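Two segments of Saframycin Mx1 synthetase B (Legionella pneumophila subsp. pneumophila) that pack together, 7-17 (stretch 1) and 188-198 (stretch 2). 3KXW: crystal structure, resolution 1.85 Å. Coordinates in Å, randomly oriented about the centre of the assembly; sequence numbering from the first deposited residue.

Stretch 1, residues 7-17: YLQCQSLVDVV
Stretch 2 (188-198) SHHNLLDNLNK

Helices often pack through a few leucines whose rotamers help set which neighbours the branches reach, as in this contact of Saframycin Mx1 synthetase B. Stretch 2 is helical from His 189 onward, with Ser 188 (chi1 p) as N-cap: Ser 188 OG accepts from Asn 191 N at 2.9 Å. Stretch 1 begins in helix (Tyr 7 and Leu 8), passes through an extended Ser 12 (phi/psi -146/164) and re-enters a helix at Leu 13; Ser 12, also p, caps it through a weak bond from Asp 15 N to Ser 12 OG, 3.5 Å. The two helix axes, 57° apart, approach to 11.3 Å, and CA atoms pair Ser 12 with His 189 (5.6 Å) and Leu 13 with Leu 193 (6.8 Å).

Leu 193 (m, t) points toward stretch 1. Leu 193 CD1 lies 3.6 Å from Cys 10 O and 3.5 Å from Gln 11 C, against backbone, while Leu 193 CD2 lies 4.4 Å from Leu 13 CB and 4.5 Å from Val 16 CG2. In Leu 13 (t, p), CD2 meets Leu 192 CD2 and CD1 meets Leu 196 CD1, each at 4.2 Å.

No direct hydrogen bond crosses. One water accepts from Leu 13 N (2.8 Å), donates to His 189 O (3.2 Å) and bonds His 189 ND1 (2.7 Å), whose ring, at chi1 m, sits obliquely beside Ser 12.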

# COMPACT_ATOMS: atom_id res chain seq x y z
N TYR A 7 -23.04 -15.87 -7.18
CA TYR A 7 -22.07 -14.77 -7.18
C TYR A 7 -20.88 -15.01 -8.13
O TYR A 7 -20.36 -14.07 -8.77
CB TYR A 7 -21.56 -14.49 -5.76
CG TYR A 7 -22.68 -14.16 -4.79
CD1 TYR A 7 -23.51 -13.08 -5.01
CD2 TYR A 7 -22.90 -14.95 -3.66
CE1 TYR A 7 -24.53 -12.77 -4.14
CE2 TYR A 7 -23.93 -14.65 -2.79
CZ TYR A 7 -24.73 -13.56 -3.03
OH TYR A 7 -25.75 -13.23 -2.18
N LEU A 8 -20.45 -16.27 -8.24
CA LEU A 8 -19.36 -16.62 -9.15
C LEU A 8 -19.74 -16.31 -10.59
O LEU A 8 -18.87 -16.04 -11.43
CB LEU A 8 -18.99 -18.10 -9.00
CG LEU A 8 -18.23 -18.44 -7.71
CD1 LEU A 8 -17.88 -19.93 -7.59
CD2 LEU A 8 -16.99 -17.57 -7.61
N GLN A 9 -21.04 -16.32 -10.87
CA GLN A 9 -21.53 -16.15 -12.22
C GLN A 9 -21.59 -14.68 -12.65
O GLN A 9 -21.70 -14.37 -13.84
CB GLN A 9 -22.90 -16.83 -12.38
CG GLN A 9 -22.80 -18.38 -12.40
CD GLN A 9 -24.15 -19.08 -12.23
OE1 GLN A 9 -25.21 -18.44 -12.19
NE2 GLN A 9 -24.12 -20.41 -12.12
N CYS A 10 -21.51 -13.76 -11.69
CA CYS A 10 -21.61 -12.34 -12.00
C CYS A 10 -20.41 -11.90 -12.81
O CYS A 10 -19.31 -12.40 -12.62
CB CYS A 10 -21.70 -11.50 -10.72
SG CYS A 10 -23.22 -11.70 -9.78
N GLN A 11 -20.62 -10.96 -13.72
CA GLN A 11 -19.55 -10.58 -14.64
C GLN A 11 -18.83 -9.32 -14.20
O GLN A 11 -17.80 -8.97 -14.76
CB GLN A 11 -20.11 -10.44 -16.06
CG GLN A 11 -20.64 -11.75 -16.59
CD GLN A 11 -19.55 -12.80 -16.65
OE1 GLN A 11 -19.61 -13.84 -15.98
NE2 GLN A 11 -18.53 -12.53 -17.46
N SER A 12 -19.38 -8.64 -13.20
CA SER A 12 -18.69 -7.51 -12.60
C SER A 12 -18.99 -7.42 -11.12
O SER A 12 -19.96 -7.99 -10.63
CB SER A 12 -19.09 -6.21 -13.28
OG SER A 12 -20.42 -5.85 -12.89
N LEU A 13 -18.17 -6.65 -10.39
CA LEU A 13 -18.42 -6.43 -8.98
C LEU A 13 -19.75 -5.72 -8.78
O LEU A 13 -20.40 -5.88 -7.75
CB LEU A 13 -17.29 -5.58 -8.38
CG LEU A 13 -17.40 -5.36 -6.87
CD1 LEU A 13 -17.35 -6.70 -6.13
CD2 LEU A 13 -16.26 -4.42 -6.41
N VAL A 14 -20.15 -4.92 -9.76
CA VAL A 14 -21.45 -4.24 -9.69
C VAL A 14 -22.58 -5.25 -9.43
O VAL A 14 -23.42 -5.05 -8.54
CB VAL A 14 -21.76 -3.43 -10.96
CG1 VAL A 14 -23.23 -2.93 -10.96
CG2 VAL A 14 -20.80 -2.24 -11.09
N ASP A 15 -22.61 -6.31 -10.22
CA ASP A 15 -23.69 -7.30 -10.09
C ASP A 15 -23.56 -8.14 -8.83
O ASP A 15 -24.57 -8.59 -8.28
CB ASP A 15 -23.79 -8.17 -11.34
CG ASP A 15 -24.39 -7.41 -12.51
OD1 ASP A 15 -25.14 -6.43 -12.25
OD2 ASP A 15 -24.11 -7.79 -13.66
N VAL A 16 -22.33 -8.34 -8.37
CA VAL A 16 -22.14 -9.02 -7.10
C VAL A 16 -22.79 -8.21 -5.97
O VAL A 16 -23.50 -8.77 -5.12
CB VAL A 16 -20.66 -9.27 -6.77
CG1 VAL A 16 -20.53 -9.83 -5.33
CG2 VAL A 16 -20.05 -10.23 -7.79
N VAL A 17 -22.52 -6.90 -5.94
CA VAL A 17 -23.09 -6.06 -4.89
C VAL A 17 -24.62 -6.00 -5.01
O VAL A 17 -25.32 -6.11 -4.00
CB VAL A 17 -22.51 -4.62 -4.92
CG1 VAL A 17 -23.24 -3.73 -3.91
CG2 VAL A 17 -21.02 -4.66 -4.61
N SER A 188 -9.18 -4.09 -15.28
CA SER A 188 -10.47 -4.39 -15.91
C SER A 188 -11.41 -5.03 -14.90
O SER A 188 -10.98 -5.46 -13.83
CB SER A 188 -10.30 -5.31 -17.13
OG SER A 188 -9.95 -6.62 -16.72
N HIS A 189 -12.70 -5.09 -15.23
CA HIS A 189 -13.65 -5.78 -14.39
C HIS A 189 -13.29 -7.26 -14.20
O HIS A 189 -13.46 -7.81 -13.11
CB HIS A 189 -15.07 -5.61 -14.94
CG HIS A 189 -15.67 -4.28 -14.61
ND1 HIS A 189 -16.19 -4.00 -13.37
CD2 HIS A 189 -15.82 -3.16 -15.35
CE1 HIS A 189 -16.62 -2.75 -13.34
NE2 HIS A 189 -16.42 -2.22 -14.53
N HIS A 190 -12.78 -7.88 -15.26
CA HIS A 190 -12.35 -9.28 -15.22
C HIS A 190 -11.08 -9.43 -14.37
O HIS A 190 -10.95 -10.38 -13.59
CB HIS A 190 -12.15 -9.81 -16.67
CG HIS A 190 -11.91 -11.29 -16.78
ND1 HIS A 190 -12.86 -12.23 -16.46
CD2 HIS A 190 -10.84 -11.98 -17.25
CE1 HIS A 190 -12.37 -13.44 -16.68
NE2 HIS A 190 -11.15 -13.32 -17.16
N ASN A 191 -10.15 -8.49 -14.49
CA ASN A 191 -8.93 -8.52 -13.67
C ASN A 191 -9.29 -8.53 -12.20
O ASN A 191 -8.75 -9.28 -11.41
CB ASN A 191 -8.07 -7.26 -13.88
CG ASN A 191 -7.32 -7.24 -15.20
OD1 ASN A 191 -6.94 -8.29 -15.76
ND2 ASN A 191 -7.05 -6.04 -15.69
N LEU A 192 -10.18 -7.61 -11.85
CA LEU A 192 -10.59 -7.39 -10.47
C LEU A 192 -11.25 -8.63 -9.89
O LEU A 192 -10.84 -9.13 -8.84
CB LEU A 192 -11.53 -6.19 -10.40
CG LEU A 192 -12.12 -5.90 -9.02
CD1 LEU A 192 -11.02 -5.59 -7.99
CD2 LEU A 192 -13.11 -4.76 -9.11
N LEU A 193 -12.28 -9.14 -10.56
CA LEU A 193 -12.94 -10.35 -10.05
C LEU A 193 -11.96 -11.52 -9.98
O LEU A 193 -12.02 -12.32 -9.06
CB LEU A 193 -14.16 -10.73 -10.89
CG LEU A 193 -15.38 -9.79 -10.85
CD1 LEU A 193 -16.47 -10.37 -11.81
CD2 LEU A 193 -15.92 -9.65 -9.43
N ASP A 194 -11.07 -11.64 -10.95
CA ASP A 194 -10.15 -12.76 -10.90
C ASP A 194 -9.30 -12.69 -9.62
O ASP A 194 -9.08 -13.70 -8.94
CB ASP A 194 -9.20 -12.74 -12.08
CG ASP A 194 -8.33 -13.98 -12.11
OD1 ASP A 194 -8.88 -15.05 -12.43
OD2 ASP A 194 -7.13 -13.90 -11.80
N ASN A 195 -8.79 -11.50 -9.33
CA ASN A 195 -7.93 -11.38 -8.16
C ASN A 195 -8.67 -11.48 -6.84
O ASN A 195 -8.17 -12.10 -5.90
CB ASN A 195 -7.05 -10.12 -8.20
CG ASN A 195 -5.73 -10.34 -7.45
OD1 ASN A 195 -5.49 -9.76 -6.39
ND2 ASN A 195 -4.89 -11.21 -8.00
N LEU A 196 -9.86 -10.89 -6.77
CA LEU A 196 -10.70 -11.03 -5.58
C LEU A 196 -10.95 -12.49 -5.27
O LEU A 196 -10.99 -12.88 -4.12
CB LEU A 196 -12.06 -10.31 -5.73
CG LEU A 196 -12.01 -8.79 -5.97
CD1 LEU A 196 -13.39 -8.18 -5.97
CD2 LEU A 196 -11.05 -8.04 -5.01
N ASN A 197 -11.16 -13.30 -6.30
CA ASN A 197 -11.36 -14.73 -6.08
C ASN A 197 -10.08 -15.40 -5.58
O ASN A 197 -10.11 -16.28 -4.71
CB ASN A 197 -11.82 -15.42 -7.36
CG ASN A 197 -11.91 -16.93 -7.21
OD1 ASN A 197 -12.68 -17.43 -6.38
ND2 ASN A 197 -11.12 -17.66 -7.99
N LYS A 198 -8.96 -15.01 -6.16
CA LYS A 198 -7.68 -15.56 -5.74
C LYS A 198 -7.39 -15.21 -4.27
O LYS A 198 -6.92 -16.05 -3.51
CB LYS A 198 -6.55 -15.08 -6.64
CG LYS A 198 -6.50 -15.81 -7.97
CD LYS A 198 -5.55 -15.09 -8.92
CE LYS A 198 -5.14 -15.98 -10.09
NZ LYS A 198 -6.27 -16.42 -10.95
O HOH W 1 -15.68 -6.03 -11.60